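Local coordinates for aromatic amino acid aminotransferase I (Candida albicans WO-1, PDB 6HNU), which probably catalyses pyridoxal 5'-phosphate-dependent transamination between aromatic L-amino acids and 2-oxoglutarate, giving aromatic oxo-acids and L-glutamate, at residues 143-148 / 242-247. Numbering follows the deposited sequence.
Sequences EAWDST and LIIEDE. With PLP (pyridoxal-5'-phosphate), chain I.
With CG2 of T148 trans to its own backbone N and the ethyl arm of I244 turned in beside its backbone N (chi1 -48°), the two side chains meet tip to tip, CG2 of T148 3.7 Å from CD1 of I244. They join helix 141-152 to strand 242-246, a central strand of the mixed sheet in the large domain of a fold-type I aminotransferase, and the contact illustrates how a helix can pack on a sheet strand through carbon groups, here those of T148, W145 and I244, while the polar ends of T148 and W145 bond to other partners. T148 divides the work between its branches: CG2 faces the strand, whereas OG1 turns back to A144 O at 2.7 Å, 38° out of the carbonyl plane, on the face opposite that used by T148 N. The hydroxyl of Y321 is also hydrogen-bonded to OG1. One turn earlier, W145 brings the edge of its indole to I244, and W145 CZ3 lies 4.2 Å from I244 CG2; its NE1 donates a hydrogen bond to A169 O, and its ring meets that of Y211. The strand then leads from this apolar patch to the cofactor. Two residues beyond I244, D246 reaches pyridoxal phosphate, and D246 OD2 is also hydrogen-bonded to the hydroxyl of Y211. D246 probably favours a protonated pyridine nitrogen, as in related aminotransferases; its OD2 lies 2.8 Å from N1 of the cofactor.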
loop_
_atom_site.group_PDB
_atom_site.type_symbol
_atom_site.label_atom_id
_atom_site.label_comp_id
_atom_site.label_asym_id
_atom_site.label_seq_id
_atom_site.Cartn_x
_atom_site.Cartn_y
_atom_site.Cartn_z
ATOM N N GLU B 143 -6.192 -0.351 -3.605
ATOM C CA GLU B 143 -5.868 0.657 -2.561
ATOM C C GLU B 143 -6.657 1.927 -2.873
ATOM O O GLU B 143 -7.307 2.454 -1.926
ATOM C CB GLU B 143 -4.380 0.978 -2.515
ATOM C CG GLU B 143 -4.098 2.172 -1.614
ATOM C CD GLU B 143 -4.050 3.503 -2.324
ATOM O OE1 GLU B 143 -3.175 3.657 -3.210
ATOM O OE2 GLU B 143 -4.826 4.424 -1.953
ATOM N N ALA B 144 -6.652 2.398 -4.132
ATOM C CA ALA B 144 -7.313 3.683 -4.458
ATOM C C ALA B 144 -8.796 3.610 -4.059
ATOM O O ALA B 144 -9.296 4.580 -3.531
ATOM C CB ALA B 144 -7.116 4.059 -5.903
ATOM N N TRP B 145 -9.459 2.457 -4.239
ATOM C CA TRP B 145 -10.873 2.261 -3.845
ATOM C C TRP B 145 -11.019 2.308 -2.313
ATOM O O TRP B 145 -11.929 3.021 -1.766
ATOM C CB TRP B 145 -11.398 0.956 -4.456
ATOM C CG TRP B 145 -12.738 0.607 -3.909
ATOM C CD1 TRP B 145 -13.067 -0.512 -3.204
ATOM C CD2 TRP B 145 -13.941 1.395 -4.013
ATOM N NE1 TRP B 145 -14.383 -0.461 -2.819
ATOM C CE2 TRP B 145 -14.953 0.674 -3.329
ATOM C CE3 TRP B 145 -14.249 2.655 -4.556
ATOM C CZ2 TRP B 145 -16.244 1.158 -3.187
ATOM C CZ3 TRP B 145 -15.544 3.115 -4.439
ATOM C CH2 TRP B 145 -16.520 2.365 -3.775
ATOM N N ASP B 146 -10.150 1.614 -1.588
ATOM C CA ASP B 146 -10.169 1.630 -0.108
ATOM C C ASP B 146 -10.047 3.079 0.349
ATOM O O ASP B 146 -10.897 3.518 1.174
ATOM C CB ASP B 146 -9.084 0.728 0.467
ATOM C CG ASP B 146 -9.157 0.627 1.985
ATOM O OD1 ASP B 146 -10.158 0.139 2.474
ATOM O OD2 ASP B 146 -8.189 0.957 2.627
ATOM N N SER B 147 -9.109 3.812 -0.240
ATOM C CA SER B 147 -8.838 5.247 0.078
ATOM C C SER B 147 -10.008 6.135 -0.313
ATOM O O SER B 147 -10.274 7.094 0.461
ATOM C CB SER B 147 -7.554 5.748 -0.536
ATOM O OG SER B 147 -6.470 4.966 -0.048
ATOM N N THR B 148 -10.710 5.839 -1.425
ATOM C CA THR B 148 -11.926 6.580 -1.851
ATOM C C THR B 148 -12.997 6.471 -0.758
ATOM O O THR B 148 -13.589 7.499 -0.386
ATOM C CB THR B 148 -12.432 6.066 -3.204
ATOM O OG1 THR B 148 -11.360 6.250 -4.146
ATOM C CG2 THR B 148 -13.716 6.738 -3.627
ATOM N N LEU B 242 -20.733 12.306 -6.320
ATOM C CA LEU B 242 -19.538 12.073 -7.171
ATOM C C LEU B 242 -19.720 10.821 -8.018
ATOM O O LEU B 242 -20.547 9.947 -7.716
ATOM C CB LEU B 242 -18.282 11.926 -6.304
ATOM C CG LEU B 242 -18.046 13.025 -5.278
ATOM C CD1 LEU B 242 -17.018 12.602 -4.269
ATOM C CD2 LEU B 242 -17.649 14.309 -5.945
ATOM N N ILE B 243 -18.883 10.681 -9.035
ATOM C CA ILE B 243 -18.806 9.402 -9.776
ATOM C C ILE B 243 -17.386 8.898 -9.599
ATOM O O ILE B 243 -16.441 9.660 -9.905
ATOM C CB ILE B 243 -19.193 9.551 -11.262
ATOM C CG1 ILE B 243 -20.668 9.894 -11.454
ATOM C CG2 ILE B 243 -18.791 8.313 -12.051
ATOM C CD1 ILE B 243 -21.003 10.353 -12.856
ATOM N N ILE B 244 -17.267 7.664 -9.131
ATOM C CA ILE B 244 -15.957 7.016 -8.987
ATOM C C ILE B 244 -15.916 5.995 -10.108
ATOM O O ILE B 244 -16.669 5.012 -10.036
ATOM C CB ILE B 244 -15.783 6.380 -7.588
ATOM C CG1 ILE B 244 -16.159 7.300 -6.423
ATOM C CG2 ILE B 244 -14.395 5.782 -7.458
ATOM C CD1 ILE B 244 -15.417 8.644 -6.334
ATOM N N GLU B 245 -15.036 6.227 -11.068
ATOM C CA GLU B 245 -14.901 5.372 -12.259
ATOM C C GLU B 245 -13.623 4.567 -12.006
ATOM O O GLU B 245 -12.495 5.084 -12.086
ATOM C CB GLU B 245 -15.034 6.096 -13.620
ATOM C CG GLU B 245 -13.935 7.083 -14.010
ATOM C CD GLU B 245 -14.059 7.702 -15.397
ATOM O OE1 GLU B 245 -14.850 7.171 -16.228
ATOM O OE2 GLU B 245 -13.251 8.659 -15.714
ATOM N N ASP B 246 -13.840 3.309 -11.683
ATOM C CA ASP B 246 -12.777 2.336 -11.418
ATOM C C ASP B 246 -12.502 1.645 -12.742
ATOM O O ASP B 246 -13.283 0.787 -13.163
ATOM C CB ASP B 246 -13.177 1.418 -10.273
ATOM C CG ASP B 246 -12.184 0.343 -9.962
ATOM O OD1 ASP B 246 -11.028 0.378 -10.523
ATOM O OD2 ASP B 246 -12.571 -0.538 -9.151
ATOM N N GLU B 247 -11.414 2.031 -13.387
ATOM C CA GLU B 247 -11.277 1.820 -14.841
ATOM C C GLU B 247 -9.977 1.096 -15.152
ATOM O O GLU B 247 -9.258 1.493 -16.070
ATOM C CB GLU B 247 -11.420 3.197 -15.479
ATOM C CG GLU B 247 -12.864 3.599 -15.635
ATOM C CD GLU B 247 -13.516 2.774 -16.742
ATOM O OE1 GLU B 247 -13.585 3.287 -17.879
ATOM O OE2 GLU B 247 -13.982 1.632 -16.461
HETATM N N1 PLP I . -11.067 -2.778 -9.749
HETATM C C2 PLP I . -11.760 -3.672 -10.458
HETATM C C2A PLP I . -13.183 -3.379 -10.781
HETATM C C3 PLP I . -11.180 -4.863 -10.889
HETATM O O3 PLP I . -11.967 -5.764 -11.551
HETATM C C4 PLP I . -9.838 -5.128 -10.549
HETATM C C4A PLP I . -9.218 -6.385 -10.963
HETATM C C5 PLP I . -9.113 -4.162 -9.837
HETATM C C6 PLP I . -9.775 -3.027 -9.441
HETATM C C5A PLP I . -7.698 -4.410 -9.377
HETATM O O4P PLP I . -6.852 -3.262 -9.658
HETATM P P PLP I . -5.379 -3.137 -9.199
HETATM O O1P PLP I . -4.976 -1.854 -9.891
HETATM O O2P PLP I . -4.641 -4.404 -9.714
HETATM O O3P PLP I . -5.373 -3.052 -7.675
#